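Local atomic coordinates of precorrin-2 dehydrogenase (Bacillus megaterium, PDB entry 3DFZ), a protein that catalyses the NAD-dependent oxidation of precorrin-2 to sirohydrochlorin, a precursor in both siroheme synthesis and the anaerobic route to adenosylcobalamin. Residues B[58-63]-B[78-83]; B[42-47]-B[65-70]; B[32-37]-B[53-58]. All blocks are in the same frame, centred on the assembly; numbering follows the deposited sequence.

Interaction 1: B[58-63]-B[78-83]; sequences TVVAPT and RVKRKK
Thr58 to Val60 and Arg78 to Lys80 are paired as neighbouring parallel strands, the two ends of a beta-alpha-beta crossover in a Rossmann-type NAD-binding domain. Backbone hydrogen bonds establish the parallel register. Val59 N donates to Arg78 O at 2.7 Å, and Lys80 N returns a bond of the same length to Val59 O. Past the strand ends the ladder slackens: Ala61 N to Lys80 O is 3.2 Å, and the bond from Lys82 N to Ala61 O is weak. Alpha-carbon C-H groups add to the ladder, among them that of Val79 CA, which points at Val59 O.

On the face carrying Thr58, Arg78, Val60 and Lys80, neighbours lie side by side. With OG1 beside the backbone N (chi1 -55°), Thr58 CG2 swings anti to that nitrogen, which sets this methyl 3.6 Å above the centre of the Arg78 guanidinium plane. With an alanine here, that guanidinium face would lose its methyl cover, and the group would probably be freer to turn. Val60 CG2 packs on Lys80 CB at 3.7 Å.

On the reverse face, Val59 and Val79 rest on Ile68 of helix 66-73. Beyond the strands, Pro62, an NAD-binding residue by similarity, lays CD 3.4 Å from Lys82 O. Arg81 is salt-bridged to Glu72 through NH1, and one face of its guanidinium carries Val79 CG1, 3.8 Å above its centre.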
loop_
_atom_site.group_PDB
_atom_site.type_symbol
_atom_site.label_atom_id
_atom_site.label_comp_id
_atom_site.label_asym_id
_atom_site.label_seq_id
_atom_site.Cartn_x
_atom_site.Cartn_y
_atom_site.Cartn_z
ATOM N N THR B 58 2.813 15.479 15.085
ATOM C CA THR B 58 3.724 16.556 15.471
ATOM C C THR B 58 4.566 16.937 14.272
ATOM O O THR B 58 5.165 16.076 13.663
ATOM C CB THR B 58 4.629 16.169 16.649
ATOM O OG1 THR B 58 3.819 15.731 17.752
ATOM C CG2 THR B 58 5.490 17.372 17.094
ATOM N N VAL B 59 4.577 18.228 13.927
ATOM C CA VAL B 59 5.313 18.748 12.780
ATOM C C VAL B 59 6.507 19.552 13.305
ATOM O O VAL B 59 6.329 20.486 14.098
ATOM C CB VAL B 59 4.419 19.675 11.899
ATOM C CG1 VAL B 59 5.186 20.179 10.676
ATOM C CG2 VAL B 59 3.134 18.985 11.480
ATOM N N VAL B 60 7.717 19.171 12.888
ATOM C CA VAL B 60 8.955 19.808 13.362
ATOM C C VAL B 60 9.688 20.434 12.187
ATOM O O VAL B 60 10.204 19.715 11.304
ATOM C CB VAL B 60 9.904 18.836 14.138
ATOM C CG1 VAL B 60 11.044 19.608 14.806
ATOM C CG2 VAL B 60 9.151 18.130 15.204
ATOM N N ALA B 61 9.674 21.767 12.163
ATOM C CA ALA B 61 10.441 22.595 11.219
ATOM C C ALA B 61 10.533 24.035 11.787
ATOM O O ALA B 61 9.592 24.494 12.441
ATOM C CB ALA B 61 9.787 22.599 9.863
ATOM N N PRO B 62 11.668 24.751 11.545
ATOM C CA PRO B 62 11.806 26.124 12.087
ATOM C C PRO B 62 10.689 27.037 11.610
ATOM O O PRO B 62 10.272 27.931 12.347
ATOM C CB PRO B 62 13.169 26.594 11.559
ATOM C CG PRO B 62 13.519 25.654 10.452
ATOM C CD PRO B 62 12.864 24.344 10.783
ATOM N N THR B 63 10.199 26.777 10.400
ATOM C CA THR B 63 9.019 27.447 9.848
ATOM C C THR B 63 8.111 26.412 9.172
ATOM O O THR B 63 8.573 25.360 8.719
ATOM C CB THR B 63 9.396 28.619 8.877
ATOM O OG1 THR B 63 10.077 29.652 9.615
ATOM C CG2 THR B 63 8.149 29.233 8.228
ATOM N N ARG B 78 0.133 19.158 16.258
ATOM C CA ARG B 78 1.046 20.024 17.005
ATOM C C ARG B 78 2.302 20.418 16.189
ATOM O O ARG B 78 2.872 19.604 15.453
ATOM C CB ARG B 78 1.453 19.357 18.338
ATOM C CG ARG B 78 2.677 19.990 18.997
ATOM C CD ARG B 78 2.862 19.582 20.446
ATOM N NE ARG B 78 3.476 18.272 20.608
ATOM C CZ ARG B 78 4.787 18.047 20.632
ATOM N NH1 ARG B 78 5.642 19.051 20.475
ATOM N NH2 ARG B 78 5.247 16.806 20.804
ATOM N N VAL B 79 2.726 21.668 16.341
ATOM C CA VAL B 79 3.924 22.186 15.691
ATOM C C VAL B 79 5.058 22.441 16.721
ATOM O O VAL B 79 4.818 22.939 17.831
ATOM C CB VAL B 79 3.620 23.497 14.888
ATOM C CG1 VAL B 79 4.862 23.995 14.155
ATOM C CG2 VAL B 79 2.506 23.275 13.881
ATOM N N LYS B 80 6.272 22.048 16.338
ATOM C CA LYS B 80 7.508 22.283 17.087
ATOM C C LYS B 80 8.347 23.188 16.177
ATOM O O LYS B 80 8.841 22.744 15.137
ATOM C CB LYS B 80 8.178 20.934 17.366
ATOM C CG LYS B 80 9.333 20.884 18.356
ATOM C CD LYS B 80 9.027 19.731 19.353
ATOM C CE LYS B 80 10.248 19.141 20.097
ATOM N NZ LYS B 80 10.913 20.048 21.096
ATOM N N ARG B 81 8.454 24.468 16.534
ATOM C CA ARG B 81 9.075 25.472 15.651
ATOM C C ARG B 81 10.568 25.604 15.867
ATOM O O ARG B 81 11.036 26.503 16.543
ATOM C CB ARG B 81 8.386 26.836 15.770
ATOM C CG ARG B 81 7.212 26.971 14.856
ATOM C CD ARG B 81 6.236 28.048 15.294
ATOM N NE ARG B 81 5.050 28.057 14.429
ATOM C CZ ARG B 81 3.835 27.651 14.796
ATOM N NH1 ARG B 81 3.611 27.215 16.025
ATOM N NH2 ARG B 81 2.831 27.705 13.935
ATOM N N LYS B 82 11.296 24.688 15.256
ATOM C CA LYS B 82 12.726 24.528 15.426
ATOM C C LYS B 82 13.181 23.438 14.434
ATOM O O LYS B 82 12.353 22.777 13.787
ATOM C CB LYS B 82 13.052 24.119 16.871
ATOM C CG LYS B 82 12.428 22.803 17.320
ATOM C CD LYS B 82 13.096 22.296 18.583
ATOM C CE LYS B 82 13.240 20.777 18.548
ATOM N NZ LYS B 82 14.513 20.303 19.193
ATOM N N LYS B 83 14.494 23.242 14.329
ATOM C CA LYS B 83 15.020 22.130 13.572
ATOM C C LYS B 83 14.967 20.901 14.467
ATOM O O LYS B 83 14.997 21.014 15.690
ATOM C CB LYS B 83 16.454 22.404 13.098
ATOM C CG LYS B 83 16.607 23.608 12.148
ATOM C CD LYS B 83 17.789 23.454 11.166
ATOM C CE LYS B 83 19.158 23.276 11.856
ATOM N NZ LYS B 83 20.296 23.208 10.862
#

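Interaction 2: B[42-47]-B[65-70]; sequences IATRRI and SAEINE
Ser65 OG donates a hydrogen bond to Thr44 OG1 at 2.7 Å, joining two helices that lie against the same face of the Rossmann-type sheet. The local axes come no nearer than 10.0 Å and make an angle of 42°, so side chains alone span the gap. Thr44 OG1 also carries a second bond, to Gly40 O, in the turn just before its helix. Two bonds thus grip this buried hydroxyl, while Ile68 CD1 packs beside it at 3.5 Å. The same methyl reaches Ile47 CD1 at 4.0 Å, the two isoleucines crossing at about a right angle.

In the next shell, Trp71 touches Thr44 and Ile47, while Leu77 of strand 77-80 underlies both isoleucines. Ala43 and Ile47 rest on Val36 of strand 33-37. Ala43 belongs to a stretch resembling the glycine-rich GxGxxA motif, consistent with the NAD-binding role that similarity assigns to neighbouring Ile42.

Ser65 occupies the N-cap position of helix 66-73. Its OG is tucked between the backbone N and the carbonyl carbon (chi1 59°), which turns it toward Thr44. Its carbonyl is held as well: Ser65 O accepts from Asn69 N and, at 3.1 Å, from Asn69 ND2, which stands well above the carbonyl plane.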
loop_
_atom_site.group_PDB
_atom_site.type_symbol
_atom_site.label_atom_id
_atom_site.label_comp_id
_atom_site.label_asym_id
_atom_site.label_seq_id
_atom_site.Cartn_x
_atom_site.Cartn_y
_atom_site.Cartn_z
ATOM N N ILE B 42 6.048 19.704 0.306
ATOM C CA ILE B 42 6.036 18.252 0.445
ATOM C C ILE B 42 5.451 17.777 1.811
ATOM O O ILE B 42 4.667 16.832 1.840
ATOM C CB ILE B 42 7.445 17.611 0.173
ATOM C CG1 ILE B 42 8.151 18.314 -0.998
ATOM C CG2 ILE B 42 7.322 16.094 -0.099
ATOM C CD1 ILE B 42 9.662 18.018 -1.095
ATOM N N ALA B 43 5.840 18.425 2.915
ATOM C CA ALA B 43 5.299 18.107 4.253
ATOM C C ALA B 43 3.788 18.328 4.322
ATOM O O ALA B 43 3.056 17.489 4.849
ATOM C CB ALA B 43 6.018 18.898 5.340
ATOM N N THR B 44 3.336 19.443 3.761
ATOM C CA THR B 44 1.922 19.800 3.706
ATOM C C THR B 44 1.103 18.743 2.954
ATOM O O THR B 44 0.056 18.282 3.450
ATOM C CB THR B 44 1.745 21.169 3.026
ATOM O OG1 THR B 44 2.501 22.144 3.743
ATOM C CG2 THR B 44 0.287 21.593 2.978
ATOM N N ARG B 45 1.591 18.361 1.772
ATOM C CA ARG B 45 0.930 17.367 0.932
ATOM C C ARG B 45 0.844 16.029 1.672
ATOM O O ARG B 45 -0.227 15.411 1.703
ATOM C CB ARG B 45 1.654 17.264 -0.424
ATOM C CG ARG B 45 1.514 15.942 -1.184
ATOM C CD ARG B 45 1.540 16.105 -2.733
ATOM N NE ARG B 45 2.268 17.287 -3.220
ATOM C CZ ARG B 45 3.563 17.313 -3.547
ATOM N NH1 ARG B 45 4.325 16.221 -3.439
ATOM N NH2 ARG B 45 4.105 18.448 -3.977
ATOM N N ARG B 46 1.950 15.609 2.298
ATOM C CA ARG B 46 1.977 14.370 3.077
ATOM C C ARG B 46 0.955 14.346 4.237
ATOM O O ARG B 46 0.228 13.371 4.386
ATOM C CB ARG B 46 3.392 14.075 3.601
ATOM C CG ARG B 46 4.413 13.660 2.545
ATOM C CD ARG B 46 4.097 12.270 1.945
ATOM N NE ARG B 46 5.146 11.764 1.041
ATOM C CZ ARG B 46 5.269 12.090 -0.244
ATOM N NH1 ARG B 46 4.420 12.939 -0.806
ATOM N NH2 ARG B 46 6.256 11.567 -0.969
ATOM N N ILE B 47 0.913 15.424 5.032
ATOM C CA ILE B 47 0.007 15.579 6.190
ATOM C C ILE B 47 -1.463 15.499 5.784
ATOM O O ILE B 47 -2.249 14.806 6.428
ATOM C CB ILE B 47 0.267 16.920 6.963
ATOM C CG1 ILE B 47 1.617 16.882 7.686
ATOM C CG2 ILE B 47 -0.859 17.218 7.953
ATOM C CD1 ILE B 47 2.291 18.247 7.818
ATOM N N SER B 65 4.064 25.954 6.903
ATOM C CA SER B 65 3.213 26.622 5.898
ATOM C C SER B 65 1.881 27.149 6.472
ATOM O O SER B 65 1.441 26.720 7.548
ATOM C CB SER B 65 2.962 25.694 4.693
ATOM O OG SER B 65 2.318 24.490 5.105
ATOM N N ALA B 66 1.254 28.072 5.737
ATOM C CA ALA B 66 -0.034 28.665 6.107
ATOM C C ALA B 66 -1.153 27.633 6.373
ATOM O O ALA B 66 -2.103 27.895 7.135
ATOM C CB ALA B 66 -0.475 29.628 5.008
ATOM N N GLU B 67 -1.047 26.489 5.698
ATOM C CA GLU B 67 -2.001 25.394 5.831
ATOM C C GLU B 67 -1.709 24.537 7.063
ATOM O O GLU B 67 -2.629 24.163 7.775
ATOM C CB GLU B 67 -2.053 24.547 4.552
ATOM C CG GLU B 67 -0.741 24.490 3.790
ATOM C CD GLU B 67 -0.764 25.278 2.487
ATOM O OE1 GLU B 67 -1.650 25.024 1.644
ATOM O OE2 GLU B 67 0.116 26.142 2.299
ATOM N N ILE B 68 -0.434 24.238 7.317
ATOM C CA ILE B 68 -0.048 23.621 8.578
ATOM C C ILE B 68 -0.477 24.508 9.772
ATOM O O ILE B 68 -1.055 24.018 10.743
ATOM C CB ILE B 68 1.458 23.229 8.617
ATOM C CG1 ILE B 68 1.790 22.251 7.472
ATOM C CG2 ILE B 68 1.816 22.585 9.954
ATOM C CD1 ILE B 68 3.298 22.043 7.193
ATOM N N ASN B 69 -0.229 25.814 9.663
ATOM C CA ASN B 69 -0.698 26.787 10.648
ATOM C C ASN B 69 -2.187 26.729 10.910
ATOM O O ASN B 69 -2.609 26.729 12.065
ATOM C CB ASN B 69 -0.285 28.205 10.248
ATOM C CG ASN B 69 1.057 28.577 10.793
ATOM O OD1 ASN B 69 1.191 28.778 11.986
ATOM N ND2 ASN B 69 2.070 28.665 9.931
ATOM N N GLU B 70 -2.977 26.670 9.841
ATOM C CA GLU B 70 -4.439 26.569 9.951
ATOM C C GLU B 70 -4.878 25.253 10.618
ATOM O O GLU B 70 -5.812 25.252 11.430
ATOM C CB GLU B 70 -5.094 26.743 8.578
ATOM C CG GLU B 70 -6.638 26.660 8.536
ATOM C CD GLU B 70 -7.397 27.662 9.443
ATOM O OE1 GLU B 70 -6.785 28.523 10.130
ATOM O OE2 GLU B 70 -8.648 27.570 9.467
#

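Interaction 3: B[32-37]-B[53-58]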
loop_
_atom_site.group_PDB
_atom_site.type_symbol
_atom_site.label_atom_id
_atom_site.label_comp_id
_atom_site.label_asym_id
_atom_site.label_seq_id
_atom_site.Cartn_x
_atom_site.Cartn_y
_atom_site.Cartn_z
ATOM N N ARG B 32 -1.814 6.628 17.057
ATOM C CA ARG B 32 -0.356 6.480 16.957
ATOM C C ARG B 32 0.286 7.841 16.767
ATOM O O ARG B 32 -0.270 8.709 16.094
ATOM C CB ARG B 32 0.040 5.621 15.757
ATOM C CG ARG B 32 -0.723 4.357 15.634
ATOM C CD ARG B 32 -0.256 3.378 16.678
ATOM N NE ARG B 32 -0.904 2.087 16.481
ATOM C CZ ARG B 32 -0.377 0.918 16.845
ATOM N NH1 ARG B 32 0.828 0.872 17.422
ATOM N NH2 ARG B 32 -1.061 -0.201 16.629
ATOM N N SER B 33 1.480 7.988 17.323
ATOM C CA SER B 33 2.275 9.174 17.121
ATOM C C SER B 33 2.877 9.219 15.717
ATOM O O SER B 33 3.450 8.212 15.252
ATOM C CB SER B 33 3.393 9.230 18.156
ATOM O OG SER B 33 4.312 8.174 17.972
ATOM N N VAL B 34 2.760 10.393 15.075
ATOM C CA VAL B 34 3.328 10.664 13.740
ATOM C C VAL B 34 4.206 11.927 13.733
ATOM O O VAL B 34 3.725 13.022 14.037
ATOM C CB VAL B 34 2.221 10.813 12.660
ATOM C CG1 VAL B 34 2.784 11.339 11.347
ATOM C CG2 VAL B 34 1.484 9.475 12.447
ATOM N N LEU B 35 5.479 11.778 13.359
ATOM C CA LEU B 35 6.375 12.925 13.228
ATOM C C LEU B 35 6.593 13.306 11.773
ATOM O O LEU B 35 7.062 12.504 10.975
ATOM C CB LEU B 35 7.718 12.661 13.928
ATOM C CG LEU B 35 8.780 13.780 13.913
ATOM C CD1 LEU B 35 8.409 14.966 14.814
ATOM C CD2 LEU B 35 10.136 13.215 14.274
ATOM N N VAL B 36 6.227 14.532 11.431
ATOM C CA VAL B 36 6.569 15.090 10.137
ATOM C C VAL B 36 7.744 16.056 10.327
ATOM O O VAL B 36 7.618 17.112 10.972
ATOM C CB VAL B 36 5.367 15.783 9.458
ATOM C CG1 VAL B 36 5.762 16.331 8.078
ATOM C CG2 VAL B 36 4.168 14.818 9.343
ATOM N N VAL B 37 8.894 15.645 9.796
ATOM C CA VAL B 37 10.075 16.470 9.742
ATOM C C VAL B 37 10.029 17.267 8.450
ATOM O O VAL B 37 10.078 16.692 7.351
ATOM C CB VAL B 37 11.356 15.634 9.773
ATOM C CG1 VAL B 37 12.571 16.529 9.566
ATOM C CG2 VAL B 37 11.462 14.872 11.069
ATOM N N GLU B 53 -6.999 10.773 10.118
ATOM C CA GLU B 53 -6.706 9.377 10.501
ATOM C C GLU B 53 -6.651 9.066 12.000
ATOM O O GLU B 53 -6.470 7.899 12.378
ATOM C CB GLU B 53 -5.428 8.867 9.812
ATOM C CG GLU B 53 -5.505 8.837 8.278
ATOM C CD GLU B 53 -6.536 7.834 7.739
ATOM O OE1 GLU B 53 -6.578 6.660 8.217
ATOM O OE2 GLU B 53 -7.308 8.224 6.837
ATOM N N GLY B 54 -6.789 10.095 12.846
ATOM C CA GLY B 54 -6.837 9.906 14.295
ATOM C C GLY B 54 -5.471 9.768 14.923
ATOM O O GLY B 54 -5.310 9.248 16.026
ATOM N N ALA B 55 -4.461 10.227 14.216
ATOM C CA ALA B 55 -3.112 10.146 14.744
ATOM C C ALA B 55 -2.866 11.342 15.673
ATOM O O ALA B 55 -3.626 12.305 15.662
ATOM C CB ALA B 55 -2.102 10.122 13.593
ATOM N N ALA B 56 -1.818 11.260 16.489
ATOM C CA ALA B 56 -1.273 12.456 17.075
ATOM C C ALA B 56 -0.096 12.947 16.211
ATOM O O ALA B 56 0.991 12.410 16.290
ATOM C CB ALA B 56 -0.865 12.220 18.540
ATOM N N ILE B 57 -0.349 13.944 15.364
ATOM C CA ILE B 57 0.668 14.514 14.467
ATOM C C ILE B 57 1.495 15.624 15.125
ATOM O O ILE B 57 0.943 16.582 15.680
ATOM C CB ILE B 57 0.038 15.085 13.156
ATOM C CG1 ILE B 57 -0.936 14.079 12.519
ATOM C CG2 ILE B 57 1.140 15.490 12.180
ATOM C CD1 ILE B 57 -1.746 14.645 11.377
ATOM N N THR B 58 2.813 15.479 15.085
ATOM C CA THR B 58 3.724 16.556 15.471
ATOM C C THR B 58 4.566 16.937 14.272
ATOM O O THR B 58 5.165 16.076 13.663
ATOM C CB THR B 58 4.629 16.169 16.649
ATOM O OG1 THR B 58 3.819 15.731 17.752
ATOM C CG2 THR B 58 5.490 17.372 17.094
#
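The carbonyl groups of Arg32 and Ala56 are approached from above their planes: Ala56 N, 3.0 Å from Arg32 O, stands 39° out of the plane, and Val34 N meets Ala56 O with a similar tilt. Farther along, Thr58 N to Val34 O, at 2.8 Å, runs nearly straight down the carbonyl direction, as does Val36 N to Thr58 O. The four bonds follow a regular parallel ladder, pairing Ser33 with Ala56, Val34 with Ile57 and Leu35 with Thr58.

One face of this pair carries Val34, Val36 and Ile57. Val34 holds CG1 anti to its backbone N (chi1 170°), leaving CG2 to meet Ala55 CB at 3.8 Å. That same Ala55 CB lies 3.4 Å from Arg32 O, just before strand 56-60 begins. Val36 CG2 and Ile57 CG2 touch more loosely, at 4.2 Å. Phe50 of helix 41-50 touches Val34 and Val36 on this face. On the reverse face, Leu35 brings CD1 to 3.6 Å from Thr58 O.

Polar ends lead elsewhere. Ser33 OG is hydrogen-bonded to Phe93 N and Asn91 O, while the Arg32 guanidinium forms a cation-pi contact with Phe93 and a hydrogen bond from NH1 to Asn114 O of the second subunit. Two adjacent parallel strands linked through helix 41-50 form the first beta-alpha-beta unit of the Rossmann-type fold that dinucleotide-binding domains use.

Overall arrangement
All three contacts belong to one NAD-binding domain, their centres 11 to 13 Å apart. Strand 56-60 is the common element: interaction 3 joins it to 33-37 and interaction 1 to 77-80, with Thr58 in both. Along the chain interaction 3 closes before interaction 1 opens, whereas the helices of interaction 2 alternate with the strands as the connections of two successive beta-alpha-beta units. Helices and sheet meet directly, Val59 CG2 lying 3.8 Å from Ile47 CD1 and Val36 CG2 3.7 Å from Ile47 CG1. The residues assigned to NAD by similarity, Thr41, Ile42, Pro62 and Thr63, follow strands 33-37 and 56-60, consistent with cofactor binding at the strands' carboxyl ends.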